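Local coordinates for hypothetical protein MTH1491 (Methanothermobacter thermautotrophicus, PDB 1L1S) that is of unknown function but belongs to the DsrE/DsrF-like family, whose better-known relatives take part in sulfur transfer, at residues Val48-Ser53 against Ser79-Asp84. Numbering follows the deposited sequence.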
loop_
_atom_site.group_PDB
_atom_site.type_symbol
_atom_site.label_atom_id
_atom_site.label_comp_id
_atom_site.label_asym_id
_atom_site.label_seq_id
_atom_site.Cartn_x
_atom_site.Cartn_y
_atom_site.Cartn_z
ATOM N N VAL A 48 14.764 4.261 -10.607
ATOM C CA VAL A 48 14.171 5.554 -10.907
ATOM C C VAL A 48 15.039 6.705 -10.415
ATOM O O VAL A 48 14.965 7.819 -10.940
ATOM C CB VAL A 48 12.776 5.681 -10.269
ATOM C CG1 VAL A 48 12.337 7.137 -10.266
ATOM C CG2 VAL A 48 11.778 4.837 -11.054
ATOM N N LEU A 49 15.863 6.436 -9.410
ATOM C CA LEU A 49 16.719 7.469 -8.850
ATOM C C LEU A 49 18.132 7.509 -9.455
ATOM O O LEU A 49 18.967 8.291 -9.007
ATOM C CB LEU A 49 16.805 7.289 -7.330
ATOM C CG LEU A 49 15.473 7.142 -6.575
ATOM C CD1 LEU A 49 15.731 7.082 -5.078
ATOM C CD2 LEU A 49 14.558 8.321 -6.915
ATOM N N ARG A 50 18.395 6.670 -10.460
ATOM C CA ARG A 50 19.710 6.619 -11.123
ATOM C C ARG A 50 19.977 7.882 -11.937
ATOM O O ARG A 50 19.052 8.518 -12.426
ATOM C CB ARG A 50 19.790 5.444 -12.102
ATOM C CG ARG A 50 20.008 4.070 -11.517
ATOM C CD ARG A 50 19.950 3.031 -12.638
ATOM N NE ARG A 50 20.768 1.861 -12.347
ATOM C CZ ARG A 50 22.098 1.841 -12.405
ATOM N NH1 ARG A 50 22.772 2.924 -12.760
ATOM N NH2 ARG A 50 22.761 0.747 -12.064
ATOM N N ARG A 51 21.250 8.224 -12.111
ATOM C CA ARG A 51 21.601 9.397 -12.903
ATOM C C ARG A 51 21.178 9.199 -14.365
ATOM O O ARG A 51 20.713 10.130 -15.016
ATOM C CB ARG A 51 23.113 9.666 -12.842
ATOM C CG ARG A 51 23.539 10.904 -13.642
ATOM C CD ARG A 51 25.051 11.177 -13.588
ATOM N NE ARG A 51 25.519 11.501 -12.242
ATOM C CZ ARG A 51 26.032 10.623 -11.388
ATOM N NH1 ARG A 51 26.158 9.347 -11.738
ATOM N NH2 ARG A 51 26.412 11.021 -10.178
ATOM N N ASP A 52 21.327 7.979 -14.868
ATOM C CA ASP A 52 20.975 7.683 -16.253
ATOM C C ASP A 52 19.500 7.334 -16.459
ATOM O O ASP A 52 19.120 6.808 -17.496
ATOM C CB ASP A 52 21.848 6.538 -16.777
ATOM C CG ASP A 52 21.666 5.238 -15.987
ATOM O OD1 ASP A 52 22.483 4.309 -16.184
ATOM O OD2 ASP A 52 20.707 5.133 -15.184
ATOM N N SER A 53 18.668 7.645 -15.475
ATOM C CA SER A 53 17.254 7.337 -15.571
ATOM C C SER A 53 16.494 8.308 -16.454
ATOM O O SER A 53 16.775 9.500 -16.474
ATOM C CB SER A 53 16.629 7.325 -14.175
ATOM O OG SER A 53 15.226 7.161 -14.247
ATOM N N SER A 79 22.017 -4.454 -5.464
ATOM C CA SER A 79 21.889 -4.167 -6.894
ATOM C C SER A 79 23.182 -3.675 -7.538
ATOM O O SER A 79 23.146 -3.084 -8.616
ATOM C CB SER A 79 20.806 -3.116 -7.124
ATOM O OG SER A 79 19.568 -3.534 -6.583
ATOM N N GLY A 80 24.323 -3.921 -6.905
ATOM C CA GLY A 80 25.569 -3.441 -7.490
ATOM C C GLY A 80 25.467 -1.947 -7.810
ATOM O O GLY A 80 25.639 -1.513 -8.958
HETATM N N MSE A 81 25.156 -1.159 -6.788
HETATM C CA MSE A 81 25.040 0.278 -6.932
HETATM C C MSE A 81 25.634 0.929 -5.698
HETATM O O MSE A 81 25.711 0.305 -4.635
HETATM C CB MSE A 81 23.568 0.695 -7.046
HETATM C CG MSE A 81 23.083 0.963 -8.453
HETATM SE SE MSE A 81 21.170 1.396 -8.476
HETATM C CE MSE A 81 20.533 -0.410 -8.783
ATOM N N ASP A 82 26.074 2.172 -5.843
ATOM C CA ASP A 82 26.591 2.922 -4.711
ATOM C C ASP A 82 26.080 4.340 -4.929
ATOM O O ASP A 82 25.463 4.602 -5.951
ATOM C CB ASP A 82 28.128 2.852 -4.650
ATOM C CG ASP A 82 28.814 3.898 -5.509
ATOM O OD1 ASP A 82 29.960 4.259 -5.174
ATOM O OD2 ASP A 82 28.230 4.352 -6.512
ATOM N N GLY A 83 26.318 5.242 -3.986
ATOM C CA GLY A 83 25.835 6.610 -4.115
ATOM C C GLY A 83 26.268 7.391 -5.348
ATOM O O GLY A 83 25.626 8.383 -5.719
ATOM N N ASP A 84 27.363 6.956 -5.971
ATOM C CA ASP A 84 27.894 7.606 -7.165
ATOM C C ASP A 84 26.986 7.371 -8.366
ATOM O O ASP A 84 27.030 8.125 -9.335
ATOM C CB ASP A 84 29.304 7.078 -7.469
ATOM C CG ASP A 84 30.398 7.874 -6.765
ATOM O OD1 ASP A 84 30.166 8.368 -5.643
ATOM O OD2 ASP A 84 31.500 8.001 -7.332
#
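Arg51 reaches across from the loop 48-53 and takes hold of the backbone oxygen of Asp84 with the end of its guanidinium. Both terminal nitrogens converge on that one atom: NH1 of Arg51 lies 2.8 Å from O of Asp84, in the carbonyl plane and with an N-H...O angle of 152°, while NH2 of Arg51 is 3.1 Å from the same O, more bent and tilted out of that plane. The oxygen sits almost in the guanidinium plane, so the forked grip probably limits how far the group can turn. CB of Arg51 points toward 79-84; with CG anti to the backbone N (chi1 -179°) the chain runs out extended, then bends at chi3 to bring the guanidinium to the oxygen. CB of Asp84 points away from 48-53, and OD1 of Asp84 stays 6.5 Å from NH2 of Arg51, too far for a salt bridge, though the opposite charges may still attract weakly.

The more extensive van der Waals packing is between Arg50 and selenomethionine Met81. The two side chains cross at about a right angle, with CG of Met81 over one face of the guanidinium, 3.6 Å from NH2 of Arg50, and SE of Met81 3.9 Å from NE of Arg50; Val46 and Asn47 also touch Met81. By contrast, Arg51 and Asp84 lie on the exposed side. Arg50 also opens a type I turn closed by Ser53 N to Arg50 O.

Backbone bonds of Leu49 with Leu87 and Arg51 with Asp85 continue the link beyond 79-84. The contact thus ties together, at the surface, the loops that follow strand 35-41 and helix 73-78 in the alpha/beta fold of the DsrE/DsrF-like family, whose parallel sheet is flanked by helices.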